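Local coordinates for protein citrate synthase (Metallosphaera sedula, PDB 6ABX) that probably catalyses the condensation of oxaloacetate with acetyl-CoA and water to citrate and CoA, a step of the tricarboxylic acid cycle, at residues I10-T15 with A187-A192; S196-S201 with G335-V340; E268-L273 with R281-A286. One frame throughout, in Å; residues are numbered along the deposited sequence.

Contact 1 (I10-T15 with A187-A192)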
loop_
_atom_site.group_PDB
_atom_site.type_symbol
_atom_site.label_atom_id
_atom_site.label_comp_id
_atom_site.label_asym_id
_atom_site.label_seq_id
_atom_site.Cartn_x
_atom_site.Cartn_y
_atom_site.Cartn_z
ATOM N N ILE A 10 -5.853 -12.023 15.776
ATOM C CA ILE A 10 -5.276 -10.855 16.466
ATOM C C ILE A 10 -6.085 -9.618 16.085
ATOM O O ILE A 10 -6.212 -9.262 14.887
ATOM C CB ILE A 10 -3.785 -10.679 16.097
ATOM C CG1 ILE A 10 -2.951 -11.892 16.515
ATOM C CG2 ILE A 10 -3.267 -9.384 16.671
ATOM C CD1 ILE A 10 -2.958 -12.130 18.028
ATOM N N ALA A 11 -6.667 -8.960 17.083
ATOM C CA ALA A 11 -7.473 -7.773 16.842
ATOM C C ALA A 11 -6.572 -6.547 16.773
ATOM O O ALA A 11 -5.887 -6.164 17.765
ATOM C CB ALA A 11 -8.526 -7.583 17.893
ATOM N N ILE A 12 -6.701 -5.825 15.651
ATOM C CA ILE A 12 -5.862 -4.639 15.440
ATOM C C ILE A 12 -6.589 -3.318 15.654
ATOM O O ILE A 12 -5.936 -2.243 15.695
ATOM C CB ILE A 12 -5.186 -4.717 14.068
ATOM C CG1 ILE A 12 -6.204 -4.777 12.929
ATOM C CG2 ILE A 12 -4.207 -5.879 14.100
ATOM C CD1 ILE A 12 -6.484 -3.439 12.373
ATOM N N LYS A 13 -7.924 -3.350 15.777
ATOM C CA LYS A 13 -8.692 -2.153 16.013
ATOM C C LYS A 13 -10.064 -2.531 16.573
ATOM O O LYS A 13 -10.453 -3.703 16.514
ATOM C CB LYS A 13 -8.929 -1.335 14.734
ATOM C CG LYS A 13 -9.700 -2.059 13.630
ATOM C CD LYS A 13 -10.743 -1.245 12.937
ATOM C CE LYS A 13 -10.283 0.056 12.356
ATOM N NZ LYS A 13 -11.379 0.751 11.615
ATOM N N GLU A 14 -10.694 -1.548 17.175
ATOM C CA GLU A 14 -12.133 -1.656 17.474
ATOM C C GLU A 14 -12.895 -0.985 16.332
ATOM O O GLU A 14 -12.495 0.076 15.892
ATOM C CB GLU A 14 -12.449 -0.978 18.801
ATOM C CG GLU A 14 -12.006 -1.799 19.991
ATOM C CD GLU A 14 -12.260 -1.154 21.354
ATOM O OE1 GLU A 14 -12.870 -0.044 21.402
ATOM O OE2 GLU A 14 -11.862 -1.780 22.361
ATOM N N THR A 15 -14.097 -1.499 16.054
ATOM C CA THR A 15 -14.868 -0.941 14.959
ATOM C C THR A 15 -16.336 -0.906 15.329
ATOM O O THR A 15 -16.832 -1.864 15.923
ATOM C CB THR A 15 -14.631 -1.661 13.623
ATOM O OG1 THR A 15 -15.141 -0.858 12.567
ATOM C CG2 THR A 15 -15.238 -3.036 13.507
ATOM N N ALA A 187 -3.786 -3.252 4.891
ATOM C CA ALA A 187 -2.752 -2.473 4.172
ATOM C C ALA A 187 -3.049 -0.982 4.283
ATOM O O ALA A 187 -2.168 -0.179 4.552
ATOM C CB ALA A 187 -2.681 -2.909 2.734
ATOM N N CYS A 188 -4.339 -0.628 4.124
ATOM C CA CYS A 188 -4.768 0.753 4.184
ATOM C C CYS A 188 -4.420 1.290 5.573
ATOM O O CYS A 188 -4.001 2.443 5.675
ATOM C CB CYS A 188 -6.250 0.933 3.980
ATOM S SG CYS A 188 -6.790 0.529 2.291
ATOM N N LEU A 189 -4.701 0.489 6.604
ATOM C CA LEU A 189 -4.543 0.938 8.001
ATOM C C LEU A 189 -3.058 1.056 8.365
ATOM O O LEU A 189 -2.714 1.997 9.041
ATOM C CB LEU A 189 -5.253 -0.009 8.952
ATOM C CG LEU A 189 -6.767 0.105 8.967
ATOM C CD1 LEU A 189 -7.375 -1.100 9.674
ATOM C CD2 LEU A 189 -7.188 1.378 9.698
ATOM N N VAL A 190 -2.206 0.145 7.872
ATOM C CA VAL A 190 -0.763 0.263 8.171
ATOM C C VAL A 190 -0.260 1.601 7.638
ATOM O O VAL A 190 0.422 2.358 8.342
ATOM C CB VAL A 190 0.045 -0.899 7.620
ATOM C CG1 VAL A 190 1.528 -0.659 7.818
ATOM C CG2 VAL A 190 -0.365 -2.184 8.325
ATOM N N VAL A 191 -0.625 1.911 6.397
ATOM C CA VAL A 191 -0.196 3.183 5.778
ATOM C C VAL A 191 -0.767 4.364 6.553
ATOM O O VAL A 191 -0.065 5.342 6.827
ATOM C CB VAL A 191 -0.619 3.211 4.302
ATOM C CG1 VAL A 191 -0.473 4.563 3.660
ATOM C CG2 VAL A 191 0.164 2.173 3.508
ATOM N N ALA A 192 -2.065 4.316 6.899
ATOM C CA ALA A 192 -2.702 5.470 7.578
ATOM C C ALA A 192 -2.061 5.728 8.945
ATOM O O ALA A 192 -2.023 6.864 9.403
ATOM C CB ALA A 192 -4.154 5.180 7.793
#

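Contact 2 (S196-S201 with G335-V340)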
loop_
_atom_site.group_PDB
_atom_site.type_symbol
_atom_site.label_atom_id
_atom_site.label_comp_id
_atom_site.label_asym_id
_atom_site.label_seq_id
_atom_site.Cartn_x
_atom_site.Cartn_y
_atom_site.Cartn_z
ATOM N N SER A 196 0.384 9.080 6.799
ATOM C CA SER A 196 0.360 9.268 5.388
ATOM C C SER A 196 -1.054 9.606 4.942
ATOM O O SER A 196 -2.043 9.358 5.640
ATOM C CB SER A 196 0.875 8.040 4.676
ATOM O OG SER A 196 1.107 8.361 3.327
ATOM N N ASP A 197 -1.171 10.102 3.729
ATOM C CA ASP A 197 -2.470 10.628 3.249
ATOM C C ASP A 197 -3.407 9.495 2.800
ATOM O O ASP A 197 -3.005 8.371 2.589
ATOM C CB ASP A 197 -2.188 11.571 2.096
ATOM C CG ASP A 197 -1.601 10.853 0.905
ATOM O OD1 ASP A 197 -0.381 10.595 0.926
ATOM O OD2 ASP A 197 -2.374 10.532 -0.037
ATOM N N ILE A 198 -4.696 9.842 2.622
ATOM C CA ILE A 198 -5.715 8.853 2.350
ATOM C C ILE A 198 -5.545 8.233 0.958
ATOM O O ILE A 198 -5.858 7.031 0.776
ATOM C CB ILE A 198 -7.133 9.458 2.527
ATOM C CG1 ILE A 198 -8.234 8.406 2.519
ATOM C CG2 ILE A 198 -7.447 10.569 1.538
ATOM C CD1 ILE A 198 -8.136 7.383 3.612
ATOM N N TYR A 199 -5.033 8.973 -0.022
ATOM C CA TYR A 199 -4.736 8.357 -1.343
ATOM C C TYR A 199 -3.657 7.292 -1.222
ATOM O O TYR A 199 -3.809 6.212 -1.819
ATOM C CB TYR A 199 -4.366 9.386 -2.411
ATOM C CG TYR A 199 -5.441 10.353 -2.832
ATOM C CD1 TYR A 199 -6.370 10.045 -3.817
ATOM C CD2 TYR A 199 -5.521 11.613 -2.252
ATOM C CE1 TYR A 199 -7.301 10.976 -4.262
ATOM C CE2 TYR A 199 -6.439 12.551 -2.685
ATOM C CZ TYR A 199 -7.335 12.241 -3.693
ATOM O OH TYR A 199 -8.224 13.198 -4.106
ATOM N N SER A 200 -2.577 7.567 -0.469
ATOM C CA SER A 200 -1.528 6.568 -0.188
ATOM C C SER A 200 -2.143 5.310 0.422
ATOM O O SER A 200 -1.826 4.182 0.011
ATOM C CB SER A 200 -0.485 7.144 0.733
ATOM O OG SER A 200 0.280 8.141 0.082
ATOM N N SER A 201 -3.079 5.503 1.366
ATOM C CA SER A 201 -3.788 4.327 1.995
ATOM C C SER A 201 -4.491 3.478 0.940
ATOM O O SER A 201 -4.338 2.233 0.916
ATOM C CB SER A 201 -4.776 4.727 3.069
ATOM O OG SER A 201 -4.069 5.258 4.139
ATOM N N GLY A 335 -15.443 1.286 2.264
ATOM C CA GLY A 335 -15.034 0.645 3.515
ATOM C C GLY A 335 -13.609 0.964 3.909
ATOM O O GLY A 335 -13.357 1.250 5.077
ATOM N N TRP A 336 -12.674 0.893 2.958
ATOM C CA TRP A 336 -11.314 1.210 3.261
ATOM C C TRP A 336 -11.206 2.569 3.967
ATOM O O TRP A 336 -10.546 2.766 5.027
ATOM C CB TRP A 336 -10.423 1.244 2.034
ATOM C CG TRP A 336 -10.164 -0.093 1.431
ATOM C CD1 TRP A 336 -10.174 -1.284 2.054
ATOM C CD2 TRP A 336 -9.723 -0.328 0.088
ATOM N NE1 TRP A 336 -9.838 -2.281 1.176
ATOM C CE2 TRP A 336 -9.510 -1.720 -0.030
ATOM C CE3 TRP A 336 -9.477 0.490 -1.016
ATOM C CZ2 TRP A 336 -9.120 -2.316 -1.223
ATOM C CZ3 TRP A 336 -9.132 -0.113 -2.215
ATOM C CH2 TRP A 336 -9.017 -1.497 -2.324
ATOM N N THR A 337 -11.783 3.540 3.304
ATOM C CA THR A 337 -11.693 4.920 3.766
ATOM C C THR A 337 -12.477 5.162 5.069
ATOM O O THR A 337 -11.971 5.927 5.949
ATOM C CB THR A 337 -12.076 5.910 2.666
ATOM O OG1 THR A 337 -13.399 5.659 2.172
ATOM C CG2 THR A 337 -11.106 5.887 1.501
ATOM N N ALA A 338 -13.618 4.499 5.256
ATOM C CA ALA A 338 -14.352 4.570 6.504
ATOM C C ALA A 338 -13.504 3.985 7.624
ATOM O O ALA A 338 -13.455 4.544 8.726
ATOM C CB ALA A 338 -15.689 3.882 6.426
ATOM N N HIS A 339 -12.821 2.878 7.348
ATOM C CA HIS A 339 -11.983 2.247 8.375
ATOM C C HIS A 339 -10.823 3.146 8.781
ATOM O O HIS A 339 -10.465 3.134 10.003
ATOM C CB HIS A 339 -11.486 0.861 7.928
ATOM C CG HIS A 339 -12.479 -0.196 8.241
ATOM N ND1 HIS A 339 -12.669 -0.688 9.553
ATOM C CD2 HIS A 339 -13.395 -0.805 7.464
ATOM C CE1 HIS A 339 -13.660 -1.567 9.527
ATOM N NE2 HIS A 339 -14.092 -1.696 8.229
ATOM N N VAL A 340 -10.182 3.814 7.811
ATOM C CA VAL A 340 -9.078 4.697 8.087
ATOM C C VAL A 340 -9.606 5.857 8.941
ATOM O O VAL A 340 -8.999 6.176 9.963
ATOM C CB VAL A 340 -8.363 5.135 6.803
ATOM C CG1 VAL A 340 -7.360 6.258 7.013
ATOM C CG2 VAL A 340 -7.684 3.947 6.131
#

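Contact 3 (E268-L273 with R281-A286)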
loop_
_atom_site.group_PDB
_atom_site.type_symbol
_atom_site.label_atom_id
_atom_site.label_comp_id
_atom_site.label_asym_id
_atom_site.label_seq_id
_atom_site.Cartn_x
_atom_site.Cartn_y
_atom_site.Cartn_z
ATOM N N GLU A 268 -30.134 -14.399 -5.524
ATOM C CA GLU A 268 -31.529 -13.942 -5.622
ATOM C C GLU A 268 -31.651 -12.848 -6.680
ATOM O O GLU A 268 -32.605 -12.840 -7.469
ATOM C CB GLU A 268 -31.976 -13.324 -4.297
ATOM C CG GLU A 268 -32.144 -14.334 -3.194
ATOM C CD GLU A 268 -32.330 -13.756 -1.795
ATOM O OE1 GLU A 268 -32.690 -14.530 -0.915
ATOM O OE2 GLU A 268 -32.055 -12.575 -1.586
ATOM N N TYR A 269 -30.740 -11.857 -6.613
ATOM C CA TYR A 269 -30.855 -10.685 -7.509
ATOM C C TYR A 269 -30.498 -11.075 -8.951
ATOM O O TYR A 269 -31.035 -10.507 -9.870
ATOM C CB TYR A 269 -30.027 -9.511 -7.003
ATOM C CG TYR A 269 -30.838 -8.565 -6.156
ATOM C CD1 TYR A 269 -31.715 -7.693 -6.747
ATOM C CD2 TYR A 269 -30.795 -8.602 -4.777
ATOM C CE1 TYR A 269 -32.464 -6.801 -5.994
ATOM C CE2 TYR A 269 -31.537 -7.723 -4.001
ATOM C CZ TYR A 269 -32.353 -6.792 -4.618
ATOM O OH TYR A 269 -33.129 -5.921 -3.920
ATOM N N ALA A 270 -29.652 -12.083 -9.116
ATOM C CA ALA A 270 -29.326 -12.597 -10.442
ATOM C C ALA A 270 -30.610 -13.018 -11.165
ATOM O O ALA A 270 -30.681 -12.937 -12.364
ATOM C CB ALA A 270 -28.335 -13.736 -10.384
ATOM N N ASN A 271 -31.618 -13.509 -10.451
ATOM C CA ASN A 271 -32.877 -13.908 -11.126
ATOM C C ASN A 271 -33.502 -12.761 -11.921
ATOM O O ASN A 271 -34.055 -13.020 -12.990
ATOM C CB ASN A 271 -33.886 -14.468 -10.142
ATOM C CG ASN A 271 -33.504 -15.879 -9.778
ATOM O OD1 ASN A 271 -33.589 -16.761 -10.627
ATOM N ND2 ASN A 271 -33.104 -16.107 -8.544
ATOM N N GLN A 272 -33.364 -11.521 -11.426
ATOM C CA GLN A 272 -33.958 -10.327 -12.023
ATOM C C GLN A 272 -33.213 -9.867 -13.280
ATOM O O GLN A 272 -33.703 -8.993 -13.961
ATOM C CB GLN A 272 -34.046 -9.198 -10.980
ATOM C CG GLN A 272 -34.802 -9.670 -9.742
ATOM C CD GLN A 272 -35.120 -8.616 -8.709
ATOM O OE1 GLN A 272 -34.842 -7.429 -8.888
ATOM N NE2 GLN A 272 -35.715 -9.067 -7.610
ATOM N N LEU A 273 -32.014 -10.394 -13.560
ATOM C CA LEU A 273 -31.330 -10.102 -14.842
ATOM C C LEU A 273 -32.134 -10.725 -15.987
ATOM O O LEU A 273 -32.570 -11.864 -15.877
ATOM C CB LEU A 273 -29.913 -10.694 -14.860
ATOM C CG LEU A 273 -28.893 -9.978 -13.995
ATOM C CD1 LEU A 273 -27.608 -10.769 -13.918
ATOM C CD2 LEU A 273 -28.632 -8.568 -14.498
ATOM N N ARG A 281 -27.330 -20.082 -19.524
ATOM C CA ARG A 281 -26.570 -21.315 -19.509
ATOM C C ARG A 281 -25.576 -21.261 -18.342
ATOM O O ARG A 281 -25.473 -22.197 -17.523
ATOM C CB ARG A 281 -25.865 -21.456 -20.854
ATOM C CG ARG A 281 -25.007 -22.698 -21.015
ATOM C CD ARG A 281 -24.685 -22.978 -22.476
ATOM N NE ARG A 281 -24.030 -21.865 -23.161
ATOM C CZ ARG A 281 -22.742 -21.498 -23.016
ATOM N NH1 ARG A 281 -22.211 -20.682 -23.902
ATOM N NH2 ARG A 281 -21.988 -21.906 -22.000
ATOM N N LEU A 282 -24.863 -20.141 -18.244
ATOM C CA LEU A 282 -23.831 -20.001 -17.227
ATOM C C LEU A 282 -24.430 -20.002 -15.833
ATOM O O LEU A 282 -23.813 -20.566 -14.893
ATOM C CB LEU A 282 -22.960 -18.761 -17.468
ATOM C CG LEU A 282 -22.011 -18.803 -18.660
ATOM C CD1 LEU A 282 -21.299 -17.468 -18.805
ATOM C CD2 LEU A 282 -20.963 -19.891 -18.527
ATOM N N PHE A 283 -25.621 -19.426 -15.654
ATOM C CA PHE A 283 -26.292 -19.507 -14.382
ATOM C C PHE A 283 -26.778 -20.928 -14.058
ATOM O O PHE A 283 -26.743 -21.302 -12.898
ATOM C CB PHE A 283 -27.463 -18.523 -14.296
ATOM C CG PHE A 283 -27.019 -17.182 -13.787
ATOM C CD1 PHE A 283 -26.899 -16.974 -12.423
ATOM C CD2 PHE A 283 -26.694 -16.155 -14.663
ATOM C CE1 PHE A 283 -26.461 -15.747 -11.956
ATOM C CE2 PHE A 283 -26.241 -14.933 -14.190
ATOM C CZ PHE A 283 -26.136 -14.739 -12.833
ATOM N N GLU A 284 -27.308 -21.641 -15.047
ATOM C CA GLU A 284 -27.718 -23.053 -14.859
ATOM C C GLU A 284 -26.506 -23.849 -14.363
ATOM O O GLU A 284 -26.621 -24.606 -13.366
ATOM C CB GLU A 284 -28.277 -23.619 -16.164
ATOM C CG GLU A 284 -29.606 -22.988 -16.543
ATOM C CD GLU A 284 -30.188 -23.349 -17.903
ATOM O OE1 GLU A 284 -29.519 -24.069 -18.682
ATOM O OE2 GLU A 284 -31.317 -22.889 -18.189
ATOM N N ILE A 285 -25.376 -23.656 -15.046
ATOM C CA ILE A 285 -24.099 -24.304 -14.658
ATOM C C ILE A 285 -23.757 -23.971 -13.212
ATOM O O ILE A 285 -23.476 -24.858 -12.389
ATOM C CB ILE A 285 -22.975 -23.954 -15.635
ATOM C CG1 ILE A 285 -23.227 -24.571 -17.006
ATOM C CG2 ILE A 285 -21.620 -24.328 -15.053
ATOM C CD1 ILE A 285 -22.324 -24.068 -18.073
ATOM N N ALA A 286 -23.764 -22.675 -12.848
ATOM C CA ALA A 286 -23.369 -22.264 -11.526
ATOM C C ALA A 286 -24.264 -22.898 -10.441
ATOM O O ALA A 286 -23.808 -23.356 -9.381
ATOM C CB ALA A 286 -23.397 -20.738 -11.471
#

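Contact 1 (I10-T15 with A187-A192)
The N-terminal strand 11-15 meets helix 183-192 where I12 and K13 close on L189, a buried strand-on-helix packing beside the subunit interface of the citrate synthase dimer. One methyl group does nearly all the work on the helix side. L189 CD1 lies 3.7 Å from I12 CD1, with the two side chains crossing obliquely, and 4.1 Å from K13 CE, which the leucine meets at about a right angle. I12 presents its longer branch because CG1 sits between the backbone N and the carbonyl carbon (chi1 60°), which carries CD1 forward to the helix. The lysine chain bends at chi2 and chi3, so that CE lies across L189 CD1 while the ammonium end goes on past it. There, NZ forms a salt bridge with E342 and a hydrogen bond with H339, both on helix 324-343. M181 packs on all three touching side chains, and A11, K13, E14 and T15 pair in a parallel ladder with a strand of the second subunit. The oxaloacetate-binding N182 is about 9 Å from L189, side chain to side chain. No hydrogen bond links the two segments; the direct contact between them is carbon on carbon, and K13 offers the methylene CE, next to its charged end, as an apolar surface while its charge, buried with the rest of the residue, is met by helix 324-343.

Contact 2 (S196-S201 with G335-V340)
I198 reaches across to T337 and V340 with its longer branch, and the way that branch is turned decides both contacts. CG1 stands anti to the backbone N (chi1 -169°), and a bend at chi2 brings CD1 to V340, where V340 CG1 is 3.7 Å from I198 CD1, the two chains meeting at a slant. T337 is approached at about a right angle instead: its methyl CG2 comes 3.9 Å from I198 CD1, with I198 CG1 almost as near, so the methyl rests against the bend of the isoleucine. The two branches of V340 divide the work, since CG1 takes the isoleucine and CG2 faces S201, whose CB is 4.3 Å from V340 CG2. This is helix-on-helix packing in the helical body of citrate synthase: the first turn of helix 198-209 lies against the C-terminal half of helix 324-343, which a few residues earlier carries the oxaloacetate-binding R332. The polar groups beside the contact have partners elsewhere. T337 OG1 bonds to V333 O, one turn back on its own helix, and S201 OG to C188 O of helix 183-192. D197 is the N-cap of helix 198-209, where S200 N donates to D197 OD2 at 3.0 Å with an N-H...O angle of 158°, arriving from above the carboxylate plane, 54° out of it. S200 OG donates to the other oxygen, D197 OD1, at 2.7 Å, again from above the plane. Both carboxylate oxygens are therefore engaged by one serine, which should limit rotation of the group, and D197 OD1 also forms a salt bridge with K210 of the second subunit.

Contact 3 (E268-L273 with R281-A286)
F283 turns its ring to A270 and L273, packing two consecutive helices of the predominantly helical fold, 261-270 and 277-297, against each other across the short link between them. In the first shell, the CE1 and CZ corner of the ring meets A270 CB obliquely; the modelled spacing there is too short for two carbons, so its exact value is doubtful, although the neighbourhood of the two groups is not. L273 adds a looser contact, its CD1 lying 4.4 Å from F283 CZ and also approaching obliquely. The phenylalanine reaches this position because CG lies beside the backbone N (chi1 -88°), which sends the ring out toward the earlier helix. L273 carries CD1 anti to its CA (chi2 171°), which brings that methyl to the ring from a residue whose backbone has already turned. Also against the ring, K275 in the link between the helices makes a cation-pi interaction with F283, while its NZ donates to A270 O and L273 O; one ammonium group thereby joins the aromatic ring to the two backbone positions whose side chains touch it. L312 of helix 310-316 packs on F283 as well, and V168 of helix 163-174 on L273. A270 and L273 are the ends of a type I beta turn, spanned by the bond from L273 N to A270 O at 3.1 Å.

Overall arrangement
From the N terminus, contact 1 closes a mostly helical loop of 171 residues, returning helix 183-192 to the first strand. Contact 2 opens four residues later, so the two follow in series; its own loop of 133 residues ends on helix 324-343. They also touch in space, where A192 CB packs on V340 CG1, and both adjoin the second subunit. Contact 3 spans just seven intervening residues and lies wholly within the long loop of contact 2. It sits across the centre of the chain, about 35 Å from contact 2 between centres, and ties together neighbouring helices of what is probably the small domain, away from the interface.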